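Local coordinates for protein GH127 beta-L-arabinofuranoside (PDB 4QK0) that hydrolyses beta-L-arabinofuranosides as a family GH127 glycoside hydrolase, acting as a beta-L-arabinofuranosidase, at the interface of chains A and B. Residues are numbered along the deposited sequence; one frame, centred on the assembly and turned at random. Chains: chain A/B, GH127 beta-L-arabinofuranoside.

All three contacts belong to one two-fold symmetric interface between identical chains. The C-alpha centres of contacts 2 and 3 lie about 9 Å apart, and the two share B:Pro541. Contact 1 is about 15 Å from contact 3 and about 19 Å from contact 2. In contacts 1 and 3, with chains exchanged, Ala547 meets Ala571 and Asn646, and Arg544 meets Ala571, but the arginine is extended in chain A and bent in chain B. The 3-10 helix 570-572 serves every contact. Mainly C-terminal parts are joined, with A:Trp388 from the catalytic part; the structure alone does not show whether this dimer forms in solution.

Contact 1: the interface of chains A and B. Residues chain A 544, 547-548; chain B 571, 574, 646.
The methyl of A:Ala547 faces B:Ala571, and the touches here are van der Waals in kind, since the nitrogens and oxygens of the two chains stay too far apart to bond. Among the methyl contacts, CB of A:Ala547 lies 4.0 Å from CB of B:Ala571, a separation that two small side chains allow while their backbones come close together. The second flank of the B:Ala571 methyl belongs to A:Arg544, whose aliphatic CG stands 4.1 Å from that CB. The arginine contributes its hydrocarbon root here, and its chain then runs extended from CG to NE (chi2 170°).

Contacts between a methyl and an oxygen form a second group. CB of A:Ala547 approaches the backbone O of B:Ala571 at 3.4 Å, and the amide oxygen OD1 of B:Asn646 lies more loosely, 4.0 Å from the same CB.

A third kind is an aromatic rim against bare backbone. B:Phe574 points the tip of its ring at A:Gly548, with CE2 3.7 Å from the glycine CA and CZ 3.6 Å from the glycine N. That nitrogen lies at the ring edge, in the ring plane. Glycine suits the place twice over: it has no side chain to hold the ring off, and its positive phi of 72° is easy for it.

In the fold, chain A offers the 3-10 helix 544-546 and the link to strand 549-554; chain B offers 3-10 helix 570-572, strand 574-575 and the C-terminal strand 645-647.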
loop_
_atom_site.group_PDB
_atom_site.type_symbol
_atom_site.label_atom_id
_atom_site.label_comp_id
_atom_site.label_asym_id
_atom_site.label_seq_id
_atom_site.Cartn_x
_atom_site.Cartn_y
_atom_site.Cartn_z
ATOM N N ARG A 544 6.762 -6.424 -11.554
ATOM C CA ARG A 544 6.272 -7.433 -10.677
ATOM C C ARG A 544 4.758 -7.421 -10.541
ATOM O O ARG A 544 4.170 -8.472 -10.535
ATOM C CB ARG A 544 6.997 -7.310 -9.327
ATOM C CG ARG A 544 8.424 -7.748 -9.676
ATOM C CD ARG A 544 9.636 -7.621 -8.790
ATOM N NE ARG A 544 10.772 -7.775 -9.692
ATOM C CZ ARG A 544 12.033 -7.969 -9.350
ATOM N NH1 ARG A 544 12.405 -8.158 -8.117
ATOM N NH2 ARG A 544 12.932 -8.060 -10.301
ATOM N N ALA A 547 3.115 -9.627 -13.433
ATOM C CA ALA A 547 3.476 -11.031 -13.614
ATOM C C ALA A 547 2.192 -11.819 -13.730
ATOM O O ALA A 547 1.301 -11.627 -12.921
ATOM C CB ALA A 547 4.251 -11.514 -12.411
ATOM N N GLY A 548 2.071 -12.618 -14.783
ATOM C CA GLY A 548 0.865 -13.390 -15.044
ATOM C C GLY A 548 -0.364 -12.621 -15.510
ATOM O O GLY A 548 -1.482 -13.159 -15.475
ATOM N N ALA B 571 8.279 -13.056 -8.417
ATOM C CA ALA B 571 7.015 -12.880 -9.113
ATOM C C ALA B 571 7.032 -13.562 -10.455
ATOM O O ALA B 571 6.018 -14.057 -10.905
ATOM C CB ALA B 571 6.672 -11.390 -9.262
ATOM N N PHE B 574 6.507 -19.340 -12.111
ATOM C CA PHE B 574 5.200 -19.896 -12.347
ATOM C C PHE B 574 5.288 -21.394 -12.056
ATOM O O PHE B 574 6.179 -22.091 -12.569
ATOM C CB PHE B 574 4.726 -19.581 -13.794
ATOM C CG PHE B 574 4.573 -18.107 -14.038
ATOM C CD1 PHE B 574 5.660 -17.342 -14.311
ATOM C CD2 PHE B 574 3.333 -17.488 -13.935
ATOM C CE1 PHE B 574 5.545 -15.984 -14.513
ATOM C CE2 PHE B 574 3.210 -16.130 -14.093
ATOM C CZ PHE B 574 4.323 -15.367 -14.394
ATOM N N ASN B 646 2.809 -17.638 -8.283
ATOM C CA ASN B 646 1.983 -17.665 -9.466
ATOM C C ASN B 646 1.872 -19.034 -10.044
ATOM O O ASN B 646 2.799 -19.770 -10.087
ATOM C CB ASN B 646 2.464 -16.684 -10.528
ATOM C CG ASN B 646 2.203 -15.259 -10.166
ATOM O OD1 ASN B 646 3.107 -14.479 -10.050
ATOM N ND2 ASN B 646 0.971 -14.929 -9.975
#

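Contact 2: the interface of chains A and B. Residues chain A 572, 603, 605, 608; chain B 539, 541.
B:Pro541 pushes its pyrrolidine ring against A:Trp608, and this is the tightly packed part of the contact. CD of B:Pro541 sits over one face of the indole six-membered ring, 3.6 Å from CE3 of A:Trp608 and offset toward the rim, in a CH-pi contact. Proline suits the place because its CD methylene, next to the ring nitrogen, is compact and somewhat polarised. Beyond it, CH2 of A:Trp608 reaches the backbone O of B:Ala539 at 3.6 Å. From another side A:Val603 meets B:Pro541 at about a right angle, its CG1 3.8 Å from the proline CG; with CG1 anti to the backbone N (chi1 174°), this branch is the one that touches. An alanine in place of A:Trp608 would probably leave the proline CD without its aromatic face and open a gap beside B:Ala539.

On the looser side A:Glu605 slides past the proline in the opposite direction, and A:Asn572 lies farther off still. The asparagine works as a second-shell brace: ND2 of A:Asn572 gives a nearly straight bond of 3.1 Å to O of A:Val603, on a carbonyl lone pair, while OD1 accepts from N of A:Val603. The site thus seats a proline knob of one subunit on the other, and would help to hold the two chains together if this dimer is the biological one.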
loop_
_atom_site.group_PDB
_atom_site.type_symbol
_atom_site.label_atom_id
_atom_site.label_comp_id
_atom_site.label_asym_id
_atom_site.label_seq_id
_atom_site.Cartn_x
_atom_site.Cartn_y
_atom_site.Cartn_z
ATOM N N ASN A 572 -10.833 -12.434 -10.048
ATOM C CA ASN A 572 -11.240 -13.819 -10.371
ATOM C C ASN A 572 -11.778 -13.964 -11.814
ATOM O O ASN A 572 -12.857 -14.555 -12.068
ATOM C CB ASN A 572 -12.312 -14.260 -9.367
ATOM C CG ASN A 572 -12.724 -15.693 -9.553
ATOM O OD1 ASN A 572 -11.886 -16.596 -9.753
ATOM N ND2 ASN A 572 -14.018 -15.926 -9.473
ATOM N N VAL A 603 -13.149 -18.758 -11.510
ATOM C CA VAL A 603 -13.170 -19.835 -10.539
ATOM C C VAL A 603 -14.536 -19.867 -9.875
ATOM O O VAL A 603 -15.071 -18.838 -9.486
ATOM C CB VAL A 603 -12.052 -19.651 -9.491
ATOM C CG1 VAL A 603 -12.141 -20.685 -8.382
ATOM C CG2 VAL A 603 -10.705 -19.750 -10.207
ATOM N N GLU A 605 -16.972 -20.139 -7.030
ATOM C CA GLU A 605 -17.077 -19.927 -5.575
ATOM C C GLU A 605 -18.146 -20.868 -4.987
ATOM O O GLU A 605 -17.999 -21.313 -3.862
ATOM C CB GLU A 605 -17.404 -18.460 -5.198
ATOM C CG GLU A 605 -16.608 -17.379 -5.919
ATOM C CD GLU A 605 -16.682 -16.013 -5.228
ATOM O OE1 GLU A 605 -16.414 -14.933 -5.875
ATOM O OE2 GLU A 605 -17.022 -16.035 -4.025
ATOM N N TRP A 608 -16.876 -23.605 -3.512
ATOM C CA TRP A 608 -16.212 -23.316 -2.252
ATOM C C TRP A 608 -17.253 -23.464 -1.147
ATOM O O TRP A 608 -18.461 -23.449 -1.392
ATOM C CB TRP A 608 -15.509 -21.938 -2.269
ATOM C CG TRP A 608 -14.056 -21.971 -1.706
ATOM C CD1 TRP A 608 -13.674 -21.816 -0.418
ATOM C CD2 TRP A 608 -12.850 -22.155 -2.454
ATOM N NE1 TRP A 608 -12.300 -21.894 -0.301
ATOM C CE2 TRP A 608 -11.774 -22.104 -1.540
ATOM C CE3 TRP A 608 -12.589 -22.353 -3.797
ATOM C CZ2 TRP A 608 -10.485 -22.235 -1.912
ATOM C CZ3 TRP A 608 -11.277 -22.465 -4.194
ATOM C CH2 TRP A 608 -10.248 -22.419 -3.255
ATOM N N ALA B 539 -6.437 -20.156 -2.001
ATOM C CA ALA B 539 -7.256 -19.288 -1.162
ATOM C C ALA B 539 -8.629 -19.100 -1.758
ATOM O O ALA B 539 -8.813 -19.132 -2.968
ATOM C CB ALA B 539 -6.605 -17.944 -0.966
ATOM N N PRO B 541 -11.671 -17.629 -3.491
ATOM C CA PRO B 541 -11.642 -16.688 -4.611
ATOM C C PRO B 541 -11.892 -15.239 -4.279
ATOM O O PRO B 541 -11.537 -14.405 -5.055
ATOM C CB PRO B 541 -12.749 -17.198 -5.537
ATOM C CG PRO B 541 -12.869 -18.624 -5.220
ATOM C CD PRO B 541 -12.616 -18.744 -3.746
#

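Contact 3: the interface of chains A and B. Residues chain A 388, 569, 571, 640, 646; chain B 541-542, 544, 547.
A:Trp388 and A:Asn569 sandwich the flat guanidinium of B:Arg544. The indole lies on one face, its plane only 4° from that of the guanidinium, with CE2 of A:Trp388 3.6 Å from CZ of B:Arg544; NE stands over the five-membered ring in a cation-pi contact, and CD over the six-membered ring. The amide of A:Asn569 stacks on the opposite face, tilted by 13°. At the edges, in plane, lie the carboxylate carbon of A:Glu640 and the backbone O of B:Gln542, which accepts from NH1 of B:Arg544 at 3.0 Å.

A bend at chi2 (71°) carries the arginine across the indole to its acid. NH2 of B:Arg544 meets OE2 of A:Glu640 tip to tip at 2.9 Å in a salt bridge. N of A:Asn569 reaches OE2 of A:Glu640 from the other carboxylate face at 2.8 Å, which probably helps to hold the acid in place. A water, 2.8 Å from NE of B:Arg544, joins it to OE1 of A:Glu640 and N of A:Ala571.

ND2 of A:Asn569 also bonds to the backbone O of B:Pro541 at 2.9 Å, nearly straight, from above the carbonyl plane. Arginine suits this place by offering two faces and several N-H groups. The site appears to be a polar anchor, tying B:Arg544 to catalytic and C-terminal parts of chain A, in a dimer that may be biological.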
loop_
_atom_site.group_PDB
_atom_site.type_symbol
_atom_site.label_atom_id
_atom_site.label_comp_id
_atom_site.label_asym_id
_atom_site.label_seq_id
_atom_site.Cartn_x
_atom_site.Cartn_y
_atom_site.Cartn_z
ATOM N N TRP A 388 -10.895 -1.922 -6.359
ATOM C CA TRP A 388 -11.840 -2.709 -5.533
ATOM C C TRP A 388 -12.403 -1.677 -4.516
ATOM O O TRP A 388 -11.721 -1.339 -3.588
ATOM C CB TRP A 388 -11.091 -3.872 -4.853
ATOM C CG TRP A 388 -11.922 -4.777 -3.941
ATOM C CD1 TRP A 388 -13.273 -4.884 -3.903
ATOM C CD2 TRP A 388 -11.418 -5.687 -2.941
ATOM N NE1 TRP A 388 -13.636 -5.801 -2.956
ATOM C CE2 TRP A 388 -12.519 -6.308 -2.354
ATOM C CE3 TRP A 388 -10.143 -6.028 -2.499
ATOM C CZ2 TRP A 388 -12.384 -7.260 -1.335
ATOM C CZ3 TRP A 388 -9.997 -6.972 -1.488
ATOM C CH2 TRP A 388 -11.101 -7.577 -0.923
ATOM N N ASN A 569 -15.648 -8.985 -8.415
ATOM C CA ASN A 569 -14.447 -9.818 -8.271
ATOM C C ASN A 569 -13.672 -10.009 -9.563
ATOM O O ASN A 569 -13.523 -11.125 -10.075
ATOM C CB ASN A 569 -14.786 -11.175 -7.608
ATOM C CG ASN A 569 -13.545 -11.877 -7.105
ATOM O OD1 ASN A 569 -12.423 -11.412 -7.358
ATOM N ND2 ASN A 569 -13.726 -12.988 -6.381
ATOM N N ALA A 571 -10.592 -9.684 -10.132
ATOM C CA ALA A 571 -9.352 -10.501 -9.935
ATOM C C ALA A 571 -9.599 -11.965 -10.256
ATOM O O ALA A 571 -8.717 -12.651 -10.766
ATOM C CB ALA A 571 -8.844 -10.368 -8.511
ATOM N N GLU A 640 -15.995 -2.146 -9.382
ATOM C CA GLU A 640 -14.662 -2.616 -9.661
ATOM C C GLU A 640 -14.245 -2.241 -11.093
ATOM O O GLU A 640 -15.093 -2.174 -12.010
ATOM C CB GLU A 640 -14.588 -4.140 -9.465
ATOM C CG GLU A 640 -14.737 -4.557 -8.009
ATOM C CD GLU A 640 -14.392 -6.030 -7.771
ATOM O OE1 GLU A 640 -13.440 -6.584 -8.391
ATOM O OE2 GLU A 640 -15.124 -6.657 -6.996
ATOM N N ASN A 646 -5.640 -11.147 -15.089
ATOM C CA ASN A 646 -5.003 -12.426 -14.975
ATOM C C ASN A 646 -5.140 -13.285 -16.194
ATOM O O ASN A 646 -6.167 -13.370 -16.775
ATOM C CB ASN A 646 -5.497 -13.204 -13.769
ATOM C CG ASN A 646 -5.057 -12.619 -12.491
ATOM O OD1 ASN A 646 -5.852 -12.232 -11.719
ATOM N ND2 ASN A 646 -3.803 -12.558 -12.275
ATOM N N PRO B 541 -11.671 -17.629 -3.491
ATOM C CA PRO B 541 -11.642 -16.688 -4.611
ATOM C C PRO B 541 -11.892 -15.239 -4.279
ATOM O O PRO B 541 -11.537 -14.405 -5.055
ATOM C CB PRO B 541 -12.749 -17.198 -5.537
ATOM C CG PRO B 541 -12.869 -18.624 -5.220
ATOM C CD PRO B 541 -12.616 -18.744 -3.746
ATOM N N GLN B 542 -12.525 -14.942 -3.151
ATOM C CA GLN B 542 -12.699 -13.593 -2.702
ATOM C C GLN B 542 -11.422 -12.950 -2.216
ATOM O O GLN B 542 -11.376 -11.718 -2.092
ATOM C CB GLN B 542 -13.705 -13.529 -1.574
ATOM C CG GLN B 542 -15.121 -13.898 -1.981
ATOM C CD GLN B 542 -15.858 -12.737 -2.548
ATOM O OE1 GLN B 542 -15.905 -11.689 -1.950
ATOM N NE2 GLN B 542 -16.377 -12.893 -3.745
ATOM N N ARG B 544 -8.511 -11.495 -3.174
ATOM C CA ARG B 544 -8.028 -10.894 -4.386
ATOM C C ARG B 544 -6.549 -11.017 -4.523
ATOM O O ARG B 544 -6.076 -11.337 -5.563
ATOM C CB ARG B 544 -8.358 -9.397 -4.406
ATOM C CG ARG B 544 -9.628 -8.973 -5.100
ATOM C CD ARG B 544 -10.815 -9.394 -4.296
ATOM N NE ARG B 544 -12.004 -8.788 -4.836
ATOM C CZ ARG B 544 -13.219 -9.107 -4.439
ATOM N NH1 ARG B 544 -13.407 -10.043 -3.516
ATOM N NH2 ARG B 544 -14.247 -8.523 -5.011
ATOM N N ALA B 547 -5.538 -14.488 -6.149
ATOM C CA ALA B 547 -6.074 -14.903 -7.455
ATOM C C ALA B 547 -4.910 -15.339 -8.278
ATOM O O ALA B 547 -3.938 -14.608 -8.382
ATOM C CB ALA B 547 -6.764 -13.699 -8.126
HETATM O O HOH W 1 -11.563 -8.004 -7.526
#